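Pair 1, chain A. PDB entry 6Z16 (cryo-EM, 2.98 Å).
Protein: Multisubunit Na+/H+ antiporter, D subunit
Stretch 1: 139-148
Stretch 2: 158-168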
# COMPACT_ATOMS: atom_id res chain seq x y z
N MET A 139 36.08 37.68 5.34
CA MET A 139 37.13 38.41 6.04
C MET A 139 36.56 39.36 7.10
O MET A 139 37.00 39.35 8.25
CB MET A 139 37.93 39.20 5.00
CG MET A 139 39.10 39.97 5.52
SD MET A 139 39.74 40.98 4.18
CE MET A 139 38.48 42.25 4.12
N LEU A 140 35.56 40.15 6.72
CA LEU A 140 35.02 41.16 7.63
C LEU A 140 34.23 40.54 8.76
O LEU A 140 34.28 41.05 9.89
CB LEU A 140 34.16 42.16 6.86
CG LEU A 140 34.89 43.21 6.04
CD1 LEU A 140 33.89 44.01 5.23
CD2 LEU A 140 35.70 44.11 6.94
N MET A 141 33.51 39.44 8.51
CA MET A 141 32.76 38.79 9.57
C MET A 141 33.69 38.18 10.61
O MET A 141 33.47 38.36 11.83
CB MET A 141 31.85 37.73 8.96
CG MET A 141 30.84 37.18 9.93
SD MET A 141 29.65 38.44 10.37
CE MET A 141 29.29 37.92 12.03
N SER A 142 34.75 37.51 10.15
CA SER A 142 35.74 36.98 11.08
C SER A 142 36.46 38.09 11.84
O SER A 142 36.76 37.93 13.02
CB SER A 142 36.74 36.12 10.32
OG SER A 142 37.37 36.89 9.32
N SER A 143 36.67 39.25 11.20
CA SER A 143 37.30 40.37 11.90
C SER A 143 36.38 40.98 12.95
O SER A 143 36.85 41.42 14.00
CB SER A 143 37.76 41.42 10.90
OG SER A 143 36.66 42.07 10.31
N TYR A 144 35.06 41.03 12.67
CA TYR A 144 34.08 41.47 13.67
C TYR A 144 34.16 40.61 14.91
O TYR A 144 34.19 41.12 16.04
CB TYR A 144 32.64 41.35 13.14
CG TYR A 144 32.22 42.13 11.94
CD1 TYR A 144 32.86 43.29 11.54
CD2 TYR A 144 31.16 41.67 11.18
CE1 TYR A 144 32.44 43.97 10.41
CE2 TYR A 144 30.75 42.33 10.06
CZ TYR A 144 31.38 43.47 9.68
OH TYR A 144 30.91 44.09 8.55
N VAL A 145 34.18 39.29 14.72
CA VAL A 145 34.12 38.40 15.87
C VAL A 145 35.44 38.42 16.63
O VAL A 145 35.46 38.42 17.87
CB VAL A 145 33.72 36.98 15.44
CG1 VAL A 145 33.53 36.14 16.66
CG2 VAL A 145 32.44 37.01 14.65
N LEU A 146 36.58 38.46 15.91
CA LEU A 146 37.88 38.56 16.57
C LEU A 146 38.06 39.88 17.29
O LEU A 146 38.77 39.95 18.30
CB LEU A 146 39.01 38.35 15.56
CG LEU A 146 39.28 36.94 15.06
CD1 LEU A 146 40.25 36.98 13.91
CD2 LEU A 146 39.84 36.13 16.19
N LEU A 147 37.41 40.94 16.81
CA LEU A 147 37.42 42.21 17.53
C LEU A 147 36.60 42.15 18.80
O LEU A 147 37.00 42.70 19.83
CB LEU A 147 36.92 43.31 16.60
CG LEU A 147 36.83 44.75 17.10
CD1 LEU A 147 38.18 45.24 17.51
CD2 LEU A 147 36.29 45.62 16.01
N VAL A 148 35.44 41.47 18.77
CA VAL A 148 34.54 41.52 19.92
C VAL A 148 34.83 40.43 20.96
O VAL A 148 34.35 40.55 22.10
CB VAL A 148 33.08 41.44 19.43
CG1 VAL A 148 32.71 40.04 19.00
CG2 VAL A 148 32.10 42.03 20.44
N GLU A 158 33.85 49.73 20.23
CA GLU A 158 34.44 49.88 18.91
C GLU A 158 34.10 48.74 17.96
O GLU A 158 34.24 48.93 16.74
CB GLU A 158 35.95 50.11 19.01
CG GLU A 158 36.25 51.61 19.23
CD GLU A 158 36.35 52.04 20.68
OE1 GLU A 158 36.49 51.19 21.56
OE2 GLU A 158 36.28 53.26 20.93
N THR A 159 33.56 47.62 18.44
CA THR A 159 32.98 46.66 17.51
C THR A 159 31.69 47.20 16.90
O THR A 159 31.43 46.99 15.71
CB THR A 159 32.72 45.33 18.21
OG1 THR A 159 33.93 44.86 18.80
CG2 THR A 159 32.26 44.28 17.21
N ILE A 160 30.89 47.92 17.70
CA ILE A 160 29.70 48.60 17.17
C ILE A 160 30.08 49.59 16.08
O ILE A 160 29.49 49.58 14.98
CB ILE A 160 28.92 49.29 18.31
CG1 ILE A 160 28.30 48.25 19.24
CG2 ILE A 160 27.86 50.20 17.77
CD1 ILE A 160 27.68 48.83 20.46
N LYS A 161 31.11 50.41 16.34
CA LYS A 161 31.57 51.40 15.36
C LYS A 161 32.07 50.74 14.07
O LYS A 161 31.64 51.10 12.95
CB LYS A 161 32.69 52.25 15.96
CG LYS A 161 32.30 53.52 16.72
CD LYS A 161 31.55 53.24 18.01
CE LYS A 161 31.34 54.50 18.83
NZ LYS A 161 32.62 55.06 19.31
N TYR A 162 32.98 49.77 14.21
CA TYR A 162 33.60 49.09 13.07
C TYR A 162 32.58 48.33 12.24
O TYR A 162 32.62 48.37 10.99
CB TYR A 162 34.68 48.15 13.62
CG TYR A 162 35.44 47.32 12.62
CD1 TYR A 162 36.37 47.89 11.78
CD2 TYR A 162 35.26 45.95 12.56
CE1 TYR A 162 37.08 47.13 10.88
CE2 TYR A 162 35.95 45.18 11.66
CZ TYR A 162 36.86 45.78 10.82
OH TYR A 162 37.56 45.02 9.92
N THR A 163 31.61 47.69 12.91
CA THR A 163 30.58 46.92 12.23
C THR A 163 29.67 47.83 11.42
O THR A 163 29.32 47.50 10.28
CB THR A 163 29.78 46.12 13.25
OG1 THR A 163 30.67 45.40 14.10
CG2 THR A 163 28.88 45.13 12.55
N LEU A 164 29.31 48.98 12.00
CA LEU A 164 28.46 49.96 11.33
C LEU A 164 29.10 50.44 10.03
O LEU A 164 28.44 50.46 8.96
CB LEU A 164 28.23 51.12 12.30
CG LEU A 164 27.09 52.13 12.25
CD1 LEU A 164 26.95 52.68 13.65
CD2 LEU A 164 27.34 53.23 11.27
N VAL A 165 30.39 50.79 10.09
CA VAL A 165 31.10 51.29 8.90
C VAL A 165 31.18 50.22 7.82
O VAL A 165 30.94 50.50 6.63
CB VAL A 165 32.51 51.77 9.29
CG1 VAL A 165 33.26 52.27 8.06
CG2 VAL A 165 32.41 52.85 10.29
N ASN A 166 31.47 48.98 8.20
CA ASN A 166 31.66 47.96 7.18
C ASN A 166 30.34 47.50 6.58
O ASN A 166 30.31 47.08 5.41
CB ASN A 166 32.43 46.79 7.76
CG ASN A 166 33.85 47.14 8.04
OD1 ASN A 166 34.54 47.75 7.22
ND2 ASN A 166 34.31 46.81 9.23
N VAL A 167 29.23 47.60 7.32
CA VAL A 167 27.91 47.34 6.75
C VAL A 167 27.58 48.36 5.67
O VAL A 167 27.12 48.01 4.57
CB VAL A 167 26.84 47.32 7.86
CG1 VAL A 167 25.48 47.38 7.26
CG2 VAL A 167 26.94 46.06 8.66
N ILE A 168 27.84 49.64 5.96
CA ILE A 168 27.59 50.70 4.98
C ILE A 168 28.44 50.49 3.72
O ILE A 168 27.93 50.57 2.59
CB ILE A 168 27.82 52.08 5.62
CG1 ILE A 168 26.79 52.31 6.71
CG2 ILE A 168 27.76 53.17 4.59
CD1 ILE A 168 27.07 53.50 7.55

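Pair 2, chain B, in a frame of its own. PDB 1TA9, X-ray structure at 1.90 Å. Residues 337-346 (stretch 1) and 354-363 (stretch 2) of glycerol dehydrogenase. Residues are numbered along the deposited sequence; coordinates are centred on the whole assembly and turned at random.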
# COMPACT_ATOMS: atom_id res chain seq x y z
N VAL B 337 -16.45 -24.59 -22.59
CA VAL B 337 -15.26 -24.54 -21.74
C VAL B 337 -15.35 -23.45 -20.68
O VAL B 337 -14.90 -23.63 -19.55
CB VAL B 337 -13.98 -24.31 -22.59
CG1 VAL B 337 -12.80 -23.97 -21.67
CG2 VAL B 337 -13.65 -25.56 -23.38
N ALA B 338 -15.92 -22.31 -21.05
CA ALA B 338 -16.06 -21.21 -20.11
C ALA B 338 -16.91 -21.67 -18.92
O ALA B 338 -16.55 -21.45 -17.77
CB ALA B 338 -16.70 -20.01 -20.79
N TYR B 339 -18.05 -22.30 -19.20
CA TYR B 339 -18.90 -22.78 -18.12
C TYR B 339 -18.12 -23.81 -17.31
O TYR B 339 -18.16 -23.81 -16.08
CB TYR B 339 -20.19 -23.42 -18.67
CG TYR B 339 -21.24 -23.64 -17.60
CD1 TYR B 339 -22.18 -22.65 -17.31
CD2 TYR B 339 -21.26 -24.81 -16.84
CE1 TYR B 339 -23.13 -22.83 -16.29
CE2 TYR B 339 -22.20 -24.99 -15.81
CZ TYR B 339 -23.13 -24.00 -15.55
OH TYR B 339 -24.04 -24.17 -14.53
N GLY B 340 -17.41 -24.69 -18.01
CA GLY B 340 -16.62 -25.72 -17.35
C GLY B 340 -15.54 -25.13 -16.45
O GLY B 340 -15.18 -25.74 -15.44
N THR B 341 -15.03 -23.96 -16.82
CA THR B 341 -14.00 -23.31 -16.02
C THR B 341 -14.62 -22.82 -14.71
O THR B 341 -14.00 -22.90 -13.66
CB THR B 341 -13.38 -22.12 -16.80
OG1 THR B 341 -12.77 -22.62 -18.00
CG2 THR B 341 -12.30 -21.42 -15.96
N LEU B 342 -15.86 -22.32 -14.78
CA LEU B 342 -16.53 -21.87 -13.57
C LEU B 342 -16.79 -23.08 -12.67
O LEU B 342 -16.73 -22.98 -11.44
CB LEU B 342 -17.86 -21.18 -13.90
CG LEU B 342 -17.77 -19.80 -14.57
CD1 LEU B 342 -19.17 -19.23 -14.74
CD2 LEU B 342 -16.91 -18.86 -13.73
N VAL B 343 -17.08 -24.22 -13.28
CA VAL B 343 -17.31 -25.43 -12.51
C VAL B 343 -16.01 -25.80 -11.80
O VAL B 343 -16.03 -26.20 -10.64
CB VAL B 343 -17.77 -26.61 -13.40
CG1 VAL B 343 -17.98 -27.85 -12.54
CG2 VAL B 343 -19.09 -26.25 -14.11
N GLN B 344 -14.88 -25.67 -12.50
CA GLN B 344 -13.60 -26.01 -11.86
C GLN B 344 -13.36 -25.07 -10.68
O GLN B 344 -12.78 -25.46 -9.67
CB GLN B 344 -12.41 -25.91 -12.83
CG GLN B 344 -11.09 -26.24 -12.12
CD GLN B 344 -9.93 -26.53 -13.06
OE1 GLN B 344 -10.12 -27.05 -14.16
NE2 GLN B 344 -8.71 -26.21 -12.61
N VAL B 345 -13.81 -23.82 -10.81
CA VAL B 345 -13.65 -22.83 -9.75
C VAL B 345 -14.42 -23.27 -8.51
O VAL B 345 -13.99 -23.04 -7.38
CB VAL B 345 -14.14 -21.44 -10.22
CG1 VAL B 345 -14.34 -20.52 -9.03
CG2 VAL B 345 -13.11 -20.84 -11.17
N VAL B 346 -15.57 -23.91 -8.73
CA VAL B 346 -16.36 -24.40 -7.62
C VAL B 346 -15.64 -25.60 -7.00
O VAL B 346 -15.56 -25.71 -5.77
CB VAL B 346 -17.78 -24.82 -8.10
CG1 VAL B 346 -18.56 -25.45 -6.96
CG2 VAL B 346 -18.52 -23.60 -8.63
N ASP B 354 -14.26 -14.34 -5.58
CA ASP B 354 -13.35 -14.68 -6.68
C ASP B 354 -14.10 -15.35 -7.83
O ASP B 354 -13.75 -15.17 -9.00
CB ASP B 354 -12.23 -15.57 -6.17
CG ASP B 354 -11.32 -14.84 -5.21
OD1 ASP B 354 -11.25 -15.25 -4.03
OD2 ASP B 354 -10.69 -13.86 -5.63
N PHE B 355 -15.13 -16.12 -7.50
CA PHE B 355 -15.92 -16.76 -8.54
C PHE B 355 -16.62 -15.63 -9.30
O PHE B 355 -16.62 -15.61 -10.53
CB PHE B 355 -16.96 -17.70 -7.93
CG PHE B 355 -18.03 -18.16 -8.90
CD1 PHE B 355 -19.11 -17.34 -9.20
CD2 PHE B 355 -17.95 -19.41 -9.51
CE1 PHE B 355 -20.10 -17.75 -10.10
CE2 PHE B 355 -18.93 -19.83 -10.41
CZ PHE B 355 -20.01 -19.00 -10.71
N ASN B 356 -17.19 -14.68 -8.56
CA ASN B 356 -17.89 -13.56 -9.18
C ASN B 356 -17.00 -12.74 -10.11
O ASN B 356 -17.45 -12.28 -11.16
CB ASN B 356 -18.49 -12.64 -8.11
CG ASN B 356 -19.67 -13.27 -7.40
OD1 ASN B 356 -20.23 -14.26 -7.87
ND2 ASN B 356 -20.05 -12.69 -6.27
N ASN B 357 -15.74 -12.56 -9.74
CA ASN B 357 -14.84 -11.79 -10.58
C ASN B 357 -14.67 -12.45 -11.95
O ASN B 357 -14.62 -11.76 -12.97
CB ASN B 357 -13.49 -11.60 -9.90
CG ASN B 357 -13.56 -10.63 -8.73
OD1 ASN B 357 -14.43 -9.76 -8.68
ND2 ASN B 357 -12.63 -10.76 -7.79
N LEU B 358 -14.59 -13.77 -11.97
CA LEU B 358 -14.42 -14.48 -13.24
C LEU B 358 -15.74 -14.55 -14.00
O LEU B 358 -15.78 -14.31 -15.20
CB LEU B 358 -13.89 -15.90 -12.99
CG LEU B 358 -13.57 -16.75 -14.23
CD1 LEU B 358 -12.56 -16.04 -15.12
CD2 LEU B 358 -13.03 -18.11 -13.78
N ALA B 359 -16.82 -14.88 -13.30
CA ALA B 359 -18.14 -14.97 -13.93
C ALA B 359 -18.54 -13.62 -14.53
O ALA B 359 -19.12 -13.57 -15.62
CB ALA B 359 -19.17 -15.42 -12.91
N SER B 360 -18.25 -12.53 -13.83
CA SER B 360 -18.60 -11.20 -14.34
C SER B 360 -17.83 -10.90 -15.62
O SER B 360 -18.37 -10.30 -16.55
CB SER B 360 -18.32 -10.12 -13.28
OG SER B 360 -16.97 -10.16 -12.86
N PHE B 361 -16.56 -11.30 -15.65
CA PHE B 361 -15.73 -11.09 -16.83
C PHE B 361 -16.31 -11.86 -18.01
O PHE B 361 -16.41 -11.33 -19.12
CB PHE B 361 -14.29 -11.58 -16.58
CG PHE B 361 -13.35 -11.28 -17.72
CD1 PHE B 361 -12.82 -10.01 -17.89
CD2 PHE B 361 -13.02 -12.27 -18.64
CE1 PHE B 361 -11.97 -9.72 -18.97
CE2 PHE B 361 -12.17 -11.99 -19.72
CZ PHE B 361 -11.65 -10.71 -19.88
N MET B 362 -16.68 -13.12 -17.77
CA MET B 362 -17.26 -13.94 -18.82
C MET B 362 -18.56 -13.32 -19.33
O MET B 362 -18.81 -13.28 -20.53
CB MET B 362 -17.53 -15.36 -18.31
CG MET B 362 -16.27 -16.18 -18.07
SD MET B 362 -16.65 -17.83 -17.43
CE MET B 362 -14.99 -18.57 -17.35
N ALA B 363 -19.36 -12.82 -18.40
CA ALA B 363 -20.63 -12.18 -18.76
C ALA B 363 -20.39 -10.96 -19.65
O ALA B 363 -21.11 -10.75 -20.62
CB ALA B 363 -21.39 -11.78 -17.50

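Pair 1 and pair 2 each pack two helices almost antiparallel, with axis angles of 170° and 177° and closest axial approaches of 9.7 Å and 10.4 Å. Fourteen central residues superpose on N, CA and C with an RMSD of 0.4 Å, so the backbone sets one problem: fill the space between axes about 10 Å apart from recurring contact positions, some with CA-to-CB toward the partner and some sideways. On the first helix these are L140(A), S143(A), Y144(A) and L147(A), matched by A338(B), T341(B), L342(B) and V345(B). On the second they are T159(A), Y162(A), T163(A) and N166(A), matched by F355(B), L358(B), A359(B) and M362(B).

The central knob is Y144(A) in one pair and L342(B) in the other. Both leave the backbone sideways with chi1 in the m well, and in both the end of the side chain comes nearer the partner helix. Each settles among four residues, three of which match: Y162(A), T163(A) and N166(A) correspond to L358(B), A359(B) and M362(B). The longer tyrosine reaches along the groove until its OH lies 3.2 Å from CB of N166(A), while CG2 of T163(A) sits over its ring face, 4.1 Å from the centroid. The leucine is shorter, and from the opposite helix M362(B), extended with chi2 and chi3 both t, brings its SD to 3.6 Å from CG of L342(B) and its CE to 3.3 Å from the backbone O of A338(B). Bulk thus shifts between matched positions, with L140(A) and N166(A) in one pair replaced by small A338(B) and long M362(B) in the other.

The same trade occurs at the other end. The larger L147(A) meets compact T159(A), its CG 3.4 Å from OG1 of the threonine, whereas the smaller V345(B) meets the large F355(B), its CG1 3.8 Å from CD2 and near the ring plane.

Polarity separates the two solutions. Y162(A) is itself a knob among L140(A), S143(A), Y144(A) and L147(A), and its OH donates to OG of S143(A) at 3.1 Å; that serine in turn donates from OG to the backbone O of L140(A) at 2.6 Å. At the matching site, T341(B) turns its OG1 to the backbone O of V337(B), 2.8 Å away, and offers CG2 to CD2 of L358(B) at 4.0 Å. One knob position, Y144(A)/L342(B), is common to both; pair 1 adds a second at Y162(A). Two tyrosines, leucines and one cross-helix hydrogen bond fill pair 1; mostly apolar contacts fill pair 2, without one.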